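Local coordinates for protein alpha-1,2-mannosyltransferase (Ktr4), putative (Neosartorya fumigata, PDB 7BOP) that is a putative fungal mannosyltransferase of the Ktr4 type with a GT-A glycosyltransferase fold, here holding guanosine-5'-diphosphate and a manganese ion, at residues A[253-265]-A[372-384]. Residues are numbered along the deposited sequence; the frame is centred on the assembly and turned at random.
Sequences NMMGWLTDDSLRP and KEDCRPSYFKHVG
Helix 255-258 meets helix 376-382 most closely where the CA atoms of Trp257 and His382 stand 5.4 Å apart, and Arg264 approaches Lys372 at the far end. The CG of Trp257 lies anti to the backbone N (chi1 175°), which turns one indole face to Tyr379. The edge of the Tyr379 ring meets that face in a T-shaped stack, with CD1 3.5 Å from Trp257 CD2 and planes at 76°. Cys375 SG sits at the indole edge, 3.6 Å from Trp257 NE1, a buried N-H without a hydrogen-bond partner. Met254 SD makes a Met-aromatic contact at the Tyr379 edge, 3.8 Å from CE1. Asp260 takes a weak bond from His382 NE2 on OD1 (3.4 Å), and its OD2 lies 3.1 Å from Ser378 OG. A water links Ser378 OG to Trp257 O. Farther on, Arg264 NH1 is shared by both oxygens of Glu373 in a salt bridge of two weak bonds (3.1 Å to OE1), while Lys372 CD lies over one guanidinium face, toward its rim. A water joins Arg264 NH2 to Glu373 OE2. Phe279 also packs on Trp257 and Tyr379. The T-shaped Trp-Tyr pair and Met-aromatic contact join two short helices of this GT-A-type fold, and the Cys375-Cys277 disulfide links helix 376-382 to the loop before strand 278-279 of the main sheet.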
ATOM      1  N   ASN A 253     -18.157  -7.134  -1.578  1.00 29.35           N
ATOM      2  CA  ASN A 253     -16.854  -7.741  -1.369  1.00 29.38           C
ATOM      3  C   ASN A 253     -16.154  -8.012  -2.698  1.00 28.52           C
ATOM      4  O   ASN A 253     -16.773  -7.951  -3.760  1.00 29.49           O
ATOM      5  CB  ASN A 253     -16.980  -9.020  -0.517  1.00 29.85           C
ATOM      6  CG  ASN A 253     -17.693 -10.164  -1.237  1.00 30.44           C
ATOM      7  OD1 ASN A 253     -17.250 -10.637  -2.287  1.00 30.29           O
ATOM      8  ND2 ASN A 253     -18.784 -10.630  -0.656  1.00 29.65           N
ATOM      9  N   MET A 254     -14.866  -8.322  -2.618  1.00 28.46           N
ATOM     10  CA  MET A 254     -14.044  -8.564  -3.794  1.00 28.79           C
ATOM     11  C   MET A 254     -13.697 -10.050  -3.963  1.00 29.97           C
ATOM     12  O   MET A 254     -12.618 -10.384  -4.463  1.00 29.20           O
ATOM     13  CB  MET A 254     -12.750  -7.745  -3.692  1.00 28.84           C
ATOM     14  CG  MET A 254     -12.956  -6.249  -3.503  1.00 29.42           C
ATOM     15  SD  MET A 254     -11.364  -5.420  -3.294  1.00 30.66           S
ATOM     16  CE  MET A 254     -11.906  -3.786  -2.794  1.00 30.11           C
ATOM     17  N   MET A 255     -14.614 -10.945  -3.598  1.00 30.18           N
ATOM     18  CA  MET A 255     -14.338 -12.391  -3.681  1.00 31.73           C
ATOM     19  C   MET A 255     -13.910 -12.827  -5.085  1.00 31.27           C
ATOM     20  O   MET A 255     -12.995 -13.619  -5.218  1.00 30.91           O
ATOM     21  CB  MET A 255     -15.561 -13.211  -3.226  1.00 33.98           C
ATOM     22  CG  MET A 255     -15.277 -14.686  -2.949  1.00 34.94           C
ATOM     23  SD  MET A 255     -14.149 -14.958  -1.563  1.00 36.26           S
ATOM     24  CE  MET A 255     -15.171 -14.412  -0.186  1.00 37.57           C
ATOM     25  N   GLY A 256     -14.562 -12.288  -6.118  1.00 31.42           N
ATOM     26  CA  GLY A 256     -14.230 -12.588  -7.515  1.00 30.87           C
ATOM     27  C   GLY A 256     -12.794 -12.258  -7.875  1.00 30.49           C
ATOM     28  O   GLY A 256     -12.128 -13.026  -8.545  1.00 30.43           O
ATOM     29  N   TRP A 257     -12.317 -11.103  -7.431  1.00 30.08           N
ATOM     30  CA  TRP A 257     -10.923 -10.716  -7.644  1.00 28.83           C
ATOM     31  C   TRP A 257      -9.968 -11.558  -6.812  1.00 28.36           C
ATOM     32  O   TRP A 257      -8.939 -12.028  -7.324  1.00 28.15           O
ATOM     33  CB  TRP A 257     -10.740  -9.231  -7.320  1.00 28.93           C
ATOM     34  CG  TRP A 257      -9.336  -8.728  -7.390  1.00 28.71           C
ATOM     35  CD1 TRP A 257      -8.499  -8.745  -8.476  1.00 28.44           C
ATOM     36  CD2 TRP A 257      -8.625  -8.076  -6.342  1.00 29.06           C
ATOM     37  NE1 TRP A 257      -7.292  -8.155  -8.156  1.00 28.52           N
ATOM     38  CE2 TRP A 257      -7.343  -7.745  -6.846  1.00 28.92           C
ATOM     39  CE3 TRP A 257      -8.944  -7.736  -5.017  1.00 29.00           C
ATOM     40  CZ2 TRP A 257      -6.387  -7.098  -6.071  1.00 28.89           C
ATOM     41  CZ3 TRP A 257      -7.984  -7.090  -4.248  1.00 28.69           C
ATOM     42  CH2 TRP A 257      -6.724  -6.779  -4.777  1.00 28.50           C
ATOM     43  N   LEU A 258     -10.292 -11.731  -5.532  1.00 28.63           N
ATOM     44  CA  LEU A 258      -9.441 -12.503  -4.615  1.00 28.95           C
ATOM     45  C   LEU A 258      -9.253 -13.969  -5.061  1.00 28.93           C
ATOM     46  O   LEU A 258      -8.205 -14.545  -4.837  1.00 29.38           O
ATOM     47  CB  LEU A 258     -10.003 -12.471  -3.192  1.00 29.28           C
ATOM     48  CG  LEU A 258     -10.040 -11.098  -2.500  1.00 29.33           C
ATOM     49  CD1 LEU A 258     -10.718 -11.227  -1.151  1.00 31.53           C
ATOM     50  CD2 LEU A 258      -8.647 -10.517  -2.360  1.00 29.34           C
ATOM     51  N   THR A 259     -10.269 -14.558  -5.683  1.00 29.70           N
ATOM     52  CA  THR A 259     -10.220 -15.965  -6.061  1.00 30.57           C
ATOM     53  C   THR A 259     -10.083 -16.179  -7.568  1.00 32.12           C
ATOM     54  O   THR A 259     -10.211 -17.308  -8.039  1.00 31.28           O
ATOM     55  CB  THR A 259     -11.466 -16.725  -5.544  1.00 30.36           C
ATOM     56  OG1 THR A 259     -12.655 -16.138  -6.086  1.00 29.70           O
ATOM     57  CG2 THR A 259     -11.517 -16.685  -4.024  1.00 31.48           C
ATOM     58  N   ASP A 260      -9.800 -15.123  -8.323  1.00 32.10           N
ATOM     59  CA  ASP A 260      -9.727 -15.232  -9.772  1.00 34.27           C
ATOM     60  C   ASP A 260      -8.624 -16.207 -10.177  1.00 34.25           C
ATOM     61  O   ASP A 260      -7.561 -16.230  -9.562  1.00 33.75           O
ATOM     62  CB  ASP A 260      -9.433 -13.874 -10.407  1.00 35.75           C
ATOM     63  CG  ASP A 260      -9.506 -13.910 -11.927  1.00 39.13           C
ATOM     64  OD1 ASP A 260     -10.448 -14.507 -12.474  1.00 40.86           O
ATOM     65  OD2 ASP A 260      -8.620 -13.345 -12.584  1.00 45.08           O
ATOM     66  N   ASP A 261      -8.902 -17.022 -11.190  1.00 35.88           N
ATOM     67  CA  ASP A 261      -7.887 -17.879 -11.811  1.00 39.74           C
ATOM     68  C   ASP A 261      -7.868 -17.773 -13.352  1.00 41.25           C
ATOM     69  O   ASP A 261      -7.271 -18.616 -14.014  1.00 45.16           O
ATOM     70  CB  ASP A 261      -8.079 -19.343 -11.367  1.00 42.72           C
ATOM     71  CG  ASP A 261      -9.407 -19.957 -11.848  1.00 45.58           C
ATOM     72  OD1 ASP A 261     -10.140 -19.328 -12.626  1.00 45.61           O
ATOM     73  OD2 ASP A 261      -9.723 -21.087 -11.431  1.00 52.79           O
ATOM     74  N   SER A 262      -8.492 -16.735 -13.911  1.00 41.67           N
ATOM     75  CA  SER A 262      -8.678 -16.622 -15.358  1.00 42.29           C
ATOM     76  C   SER A 262      -7.456 -16.047 -16.092  1.00 41.25           C
ATOM     77  O   SER A 262      -7.316 -16.264 -17.294  1.00 41.92           O
ATOM     78  CB  SER A 262      -9.933 -15.794 -15.661  1.00 43.88           C
ATOM     79  OG  SER A 262      -9.760 -14.442 -15.264  1.00 46.67           O
ATOM     80  N   LEU A 263      -6.577 -15.327 -15.389  1.00 39.22           N
ATOM     81  CA  LEU A 263      -5.379 -14.740 -16.009  1.00 39.04           C
ATOM     82  C   LEU A 263      -4.133 -15.591 -15.855  1.00 39.31           C
ATOM     83  O   LEU A 263      -3.409 -15.816 -16.824  1.00 39.88           O
ATOM     84  CB  LEU A 263      -5.093 -13.355 -15.432  1.00 39.48           C
ATOM     85  CG  LEU A 263      -6.125 -12.253 -15.622  1.00 39.85           C
ATOM     86  CD1 LEU A 263      -5.508 -10.914 -15.223  1.00 39.84           C
ATOM     87  CD2 LEU A 263      -6.628 -12.213 -17.054  1.00 42.46           C
ATOM     88  N   ARG A 264      -3.856 -16.011 -14.622  1.00 37.04           N
ATOM     89  CA  ARG A 264      -2.661 -16.780 -14.295  1.00 35.09           C
ATOM     90  C   ARG A 264      -3.076 -17.918 -13.370  1.00 36.47           C
ATOM     91  O   ARG A 264      -2.791 -17.888 -12.171  1.00 35.41           O
ATOM     92  CB  ARG A 264      -1.595 -15.877 -13.672  1.00 35.15           C
ATOM     93  CG  ARG A 264      -1.215 -14.728 -14.594  1.00 36.39           C
ATOM     94  CD  ARG A 264      -0.105 -13.871 -14.043  1.00 35.31           C
ATOM     95  NE  ARG A 264       1.188 -14.538 -14.080  1.00 34.94           N
ATOM     96  CZ  ARG A 264       2.302 -14.036 -13.558  1.00 38.04           C
ATOM     97  NH1 ARG A 264       2.295 -12.853 -12.942  1.00 36.94           N
ATOM     98  NH2 ARG A 264       3.436 -14.724 -13.630  1.00 41.60           N
ATOM     99  N   PRO A 265      -3.768 -18.935 -13.926  1.00 37.62           N
ATOM    100  CA  PRO A 265      -4.292 -20.016 -13.079  1.00 38.66           C
ATOM    101  C   PRO A 265      -3.253 -20.757 -12.232  1.00 38.28           C
ATOM    102  O   PRO A 265      -3.601 -21.263 -11.162  1.00 38.35           O
ATOM    103  CB  PRO A 265      -4.987 -20.965 -14.080  1.00 40.02           C
ATOM    104  CG  PRO A 265      -4.479 -20.575 -15.428  1.00 39.80           C
ATOM    105  CD  PRO A 265      -4.159 -19.110 -15.339  1.00 39.45           C
ATOM    106  N   LYS A 372       3.428  -9.331 -17.389  1.00 33.13           N
ATOM    107  CA  LYS A 372       2.392 -10.209 -16.817  1.00 34.20           C
ATOM    108  C   LYS A 372       2.112 -10.013 -15.318  1.00 31.13           C
ATOM    109  O   LYS A 372       1.227 -10.664 -14.771  1.00 31.27           O
ATOM    110  CB  LYS A 372       2.730 -11.680 -17.096  1.00 38.06           C
ATOM    111  CG  LYS A 372       3.943 -12.228 -16.377  1.00 42.34           C
ATOM    112  CD  LYS A 372       4.132 -13.719 -16.646  1.00 47.89           C
ATOM    113  CE  LYS A 372       4.798 -13.982 -17.987  1.00 51.68           C
ATOM    114  NZ  LYS A 372       6.256 -13.675 -17.937  1.00 54.74           N
ATOM    115  N   GLU A 373       2.877  -9.151 -14.653  1.00 31.13           N
ATOM    116  CA  GLU A 373       2.680  -8.887 -13.239  1.00 31.55           C
ATOM    117  C   GLU A 373       1.542  -7.910 -12.944  1.00 30.28           C
ATOM    118  O   GLU A 373       1.151  -7.774 -11.786  1.00 29.53           O
ATOM    119  CB  GLU A 373       3.988  -8.407 -12.595  1.00 32.77           C
ATOM    120  CG  GLU A 373       5.153  -9.392 -12.702  1.00 33.94           C
ATOM    121  CD  GLU A 373       4.814 -10.795 -12.235  1.00 34.92           C
ATOM    122  OE1 GLU A 373       4.095 -10.956 -11.237  1.00 35.70           O
ATOM    123  OE2 GLU A 373       5.249 -11.757 -12.873  1.00 36.82           O
ATOM    124  N   ASP A 374       0.985  -7.272 -13.975  1.00 29.27           N
ATOM    125  CA  ASP A 374      -0.126  -6.335 -13.810  1.00 28.59           C
ATOM    126  C   ASP A 374      -1.414  -7.126 -13.585  1.00 29.86           C
ATOM    127  O   ASP A 374      -1.801  -7.929 -14.433  1.00 28.53           O
ATOM    128  CB  ASP A 374      -0.244  -5.461 -15.065  1.00 28.64           C
ATOM    129  CG  ASP A 374      -1.292  -4.361 -14.955  1.00 28.63           C
ATOM    130  OD1 ASP A 374      -1.835  -4.078 -13.862  1.00 27.94           O
ATOM    131  OD2 ASP A 374      -1.567  -3.746 -16.000  1.00 29.90           O
ATOM    132  N   CYS A 375      -2.083  -6.902 -12.455  1.00 29.96           N
ATOM    133  CA  CYS A 375      -3.349  -7.591 -12.191  1.00 29.22           C
ATOM    134  C   CYS A 375      -4.582  -6.703 -12.379  1.00 29.08           C
ATOM    135  O   CYS A 375      -5.706  -7.160 -12.184  1.00 30.00           O
ATOM    136  CB  CYS A 375      -3.342  -8.207 -10.799  1.00 30.95           C
ATOM    137  SG  CYS A 375      -4.784  -9.262 -10.505  1.00 33.69           S
ATOM    138  N   ARG A 376      -4.399  -5.459 -12.818  1.00 27.88           N
ATOM    139  CA  ARG A 376      -5.548  -4.569 -13.032  1.00 28.42           C
ATOM    140  C   ARG A 376      -6.645  -5.127 -13.956  1.00 29.40           C
ATOM    141  O   ARG A 376      -7.810  -4.886 -13.685  1.00 28.82           O
ATOM    142  CB  ARG A 376      -5.097  -3.198 -13.525  1.00 28.49           C
ATOM    143  CG  ARG A 376      -4.408  -2.352 -12.455  1.00 28.36           C
ATOM    144  CD  ARG A 376      -3.845  -1.049 -13.006  1.00 29.30           C
ATOM    145  NE  ARG A 376      -3.032  -1.334 -14.179  1.00 29.64           N
ATOM    146  CZ  ARG A 376      -2.864  -0.544 -15.233  1.00 30.59           C
ATOM    147  NH1 ARG A 376      -3.401   0.682 -15.295  1.00 30.70           N
ATOM    148  NH2 ARG A 376      -2.132  -1.000 -16.247  1.00 31.20           N
ATOM    149  N   PRO A 377      -6.290  -5.875 -15.033  1.00 30.79           N
ATOM    150  CA  PRO A 377      -7.388  -6.387 -15.863  1.00 31.36           C
ATOM    151  C   PRO A 377      -8.383  -7.258 -15.084  1.00 31.00           C
ATOM    152  O   PRO A 377      -9.593  -7.193 -15.343  1.00 31.82           O
ATOM    153  CB  PRO A 377      -6.660  -7.191 -16.951  1.00 33.43           C
ATOM    154  CG  PRO A 377      -5.326  -6.555 -17.050  1.00 32.86           C
ATOM    155  CD  PRO A 377      -4.979  -6.221 -15.618  1.00 31.09           C
ATOM    156  N   SER A 378      -7.889  -8.019 -14.109  1.00 28.64           N
ATOM    157  CA  SER A 378      -8.770  -8.764 -13.219  1.00 31.15           C
ATOM    158  C   SER A 378      -9.502  -7.839 -12.238  1.00 30.61           C
ATOM    159  O   SER A 378     -10.711  -7.971 -12.040  1.00 28.82           O
ATOM    160  CB  SER A 378      -7.984  -9.813 -12.446  1.00 31.31           C
ATOM    161  OG  SER A 378      -8.810 -10.441 -11.496  1.00 31.41           O
ATOM    162  N   TYR A 379      -8.772  -6.915 -11.617  1.00 29.21           N
ATOM    163  CA  TYR A 379      -9.395  -6.001 -10.651  1.00 28.60           C
ATOM    164  C   TYR A 379     -10.489  -5.125 -11.290  1.00 29.14           C
ATOM    165  O   TYR A 379     -11.568  -4.945 -10.718  1.00 28.77           O
ATOM    166  CB  TYR A 379      -8.350  -5.122  -9.960  1.00 28.83           C
ATOM    167  CG  TYR A 379      -8.960  -4.321  -8.829  1.00 28.86           C
ATOM    168  CD1 TYR A 379      -9.296  -4.939  -7.637  1.00 28.62           C
ATOM    169  CD2 TYR A 379      -9.225  -2.960  -8.957  1.00 29.58           C
ATOM    170  CE1 TYR A 379      -9.859  -4.237  -6.589  1.00 29.76           C
ATOM    171  CE2 TYR A 379      -9.792  -2.236  -7.905  1.00 29.53           C
ATOM    172  CZ  TYR A 379     -10.109  -2.880  -6.726  1.00 29.60           C
ATOM    173  OH  TYR A 379     -10.671  -2.193  -5.675  1.00 28.92           O
ATOM    174  N   PHE A 380     -10.208  -4.616 -12.485  1.00 29.59           N
ATOM    175  CA  PHE A 380     -11.152  -3.770 -13.200  1.00 32.34           C
ATOM    176  C   PHE A 380     -12.389  -4.543 -13.665  1.00 32.93           C
ATOM    177  O   PHE A 380     -13.480  -3.991 -13.670  1.00 34.05           O
ATOM    178  CB  PHE A 380     -10.475  -3.075 -14.392  1.00 32.04           C
ATOM    179  CG  PHE A 380      -9.420  -2.060 -14.009  1.00 31.69           C
ATOM    180  CD1 PHE A 380      -9.302  -1.550 -12.706  1.00 31.69           C
ATOM    181  CD2 PHE A 380      -8.557  -1.577 -14.982  1.00 32.40           C
ATOM    182  CE1 PHE A 380      -8.334  -0.608 -12.400  1.00 31.62           C
ATOM    183  CE2 PHE A 380      -7.597  -0.632 -14.679  1.00 32.33           C
ATOM    184  CZ  PHE A 380      -7.487  -0.142 -13.385  1.00 31.79           C
ATOM    185  N   LYS A 381     -12.217  -5.812 -14.026  1.00 32.81           N
ATOM    186  CA  LYS A 381     -13.355  -6.669 -14.379  1.00 34.91           C
ATOM    187  C   LYS A 381     -14.217  -7.000 -13.160  1.00 34.37           C
ATOM    188  O   LYS A 381     -15.445  -6.852 -13.198  1.00 34.95           O
ATOM    189  CB  LYS A 381     -12.869  -7.964 -15.043  1.00 39.26           C
ATOM    190  CG  LYS A 381     -13.968  -8.979 -15.328  1.00 44.91           C
ATOM    191  CD  LYS A 381     -13.420 -10.146 -16.131  1.00 51.30           C
ATOM    192  CE  LYS A 381     -14.449 -11.259 -16.258  1.00 55.08           C
ATOM    193  NZ  LYS A 381     -13.908 -12.349 -17.115  1.00 58.73           N
ATOM    194  N   HIS A 382     -13.577  -7.453 -12.084  1.00 32.16           N
ATOM    195  CA  HIS A 382     -14.304  -7.990 -10.923  1.00 33.46           C
ATOM    196  C   HIS A 382     -14.762  -6.945  -9.918  1.00 34.01           C
ATOM    197  O   HIS A 382     -15.698  -7.197  -9.160  1.00 34.41           O
ATOM    198  CB  HIS A 382     -13.454  -9.040 -10.219  1.00 33.60           C
ATOM    199  CG  HIS A 382     -13.261 -10.267 -11.038  1.00 35.16           C
ATOM    200  ND1 HIS A 382     -14.294 -11.140 -11.295  1.00 37.41           N
ATOM    201  CD2 HIS A 382     -12.188 -10.737 -11.711  1.00 36.03           C
ATOM    202  CE1 HIS A 382     -13.859 -12.110 -12.080  1.00 39.75           C
ATOM    203  NE2 HIS A 382     -12.585 -11.886 -12.351  1.00 38.42           N
ATOM    204  N   VAL A 383     -14.093  -5.795  -9.897  1.00 32.08           N
ATOM    205  CA  VAL A 383     -14.377  -4.753  -8.899  1.00 32.97           C
ATOM    206  C   VAL A 383     -14.674  -3.428  -9.603  1.00 33.48           C
ATOM    207  O   VAL A 383     -15.714  -2.847  -9.355  1.00 35.47           O
ATOM    208  CB  VAL A 383     -13.245  -4.607  -7.860  1.00 32.19           C
ATOM    209  CG1 VAL A 383     -13.630  -3.615  -6.762  1.00 33.10           C
ATOM    210  CG2 VAL A 383     -12.916  -5.956  -7.237  1.00 33.41           C
ATOM    211  N   GLY A 384     -13.768  -2.941 -10.449  1.00 32.10           N
ATOM    212  CA  GLY A 384     -14.031  -1.743 -11.251  1.00 32.22           C
ATOM    213  C   GLY A 384     -12.909  -0.735 -11.207  1.00 31.79           C
ATOM    214  O   GLY A 384     -11.893  -0.959 -10.553  1.00 32.99           O
TER
HETATM  215  O   HOH W   1     -14.911  -9.265  -6.988  1.00 37.26           O
HETATM  216  O   HOH W   2      -7.247 -11.503  -9.554  1.00 41.24           O
HETATM  217  O   HOH W   3     -10.340 -11.895 -14.784  1.00 60.04           O
HETATM  218  O   HOH W   4       5.626 -14.493 -11.983  1.00 52.46           O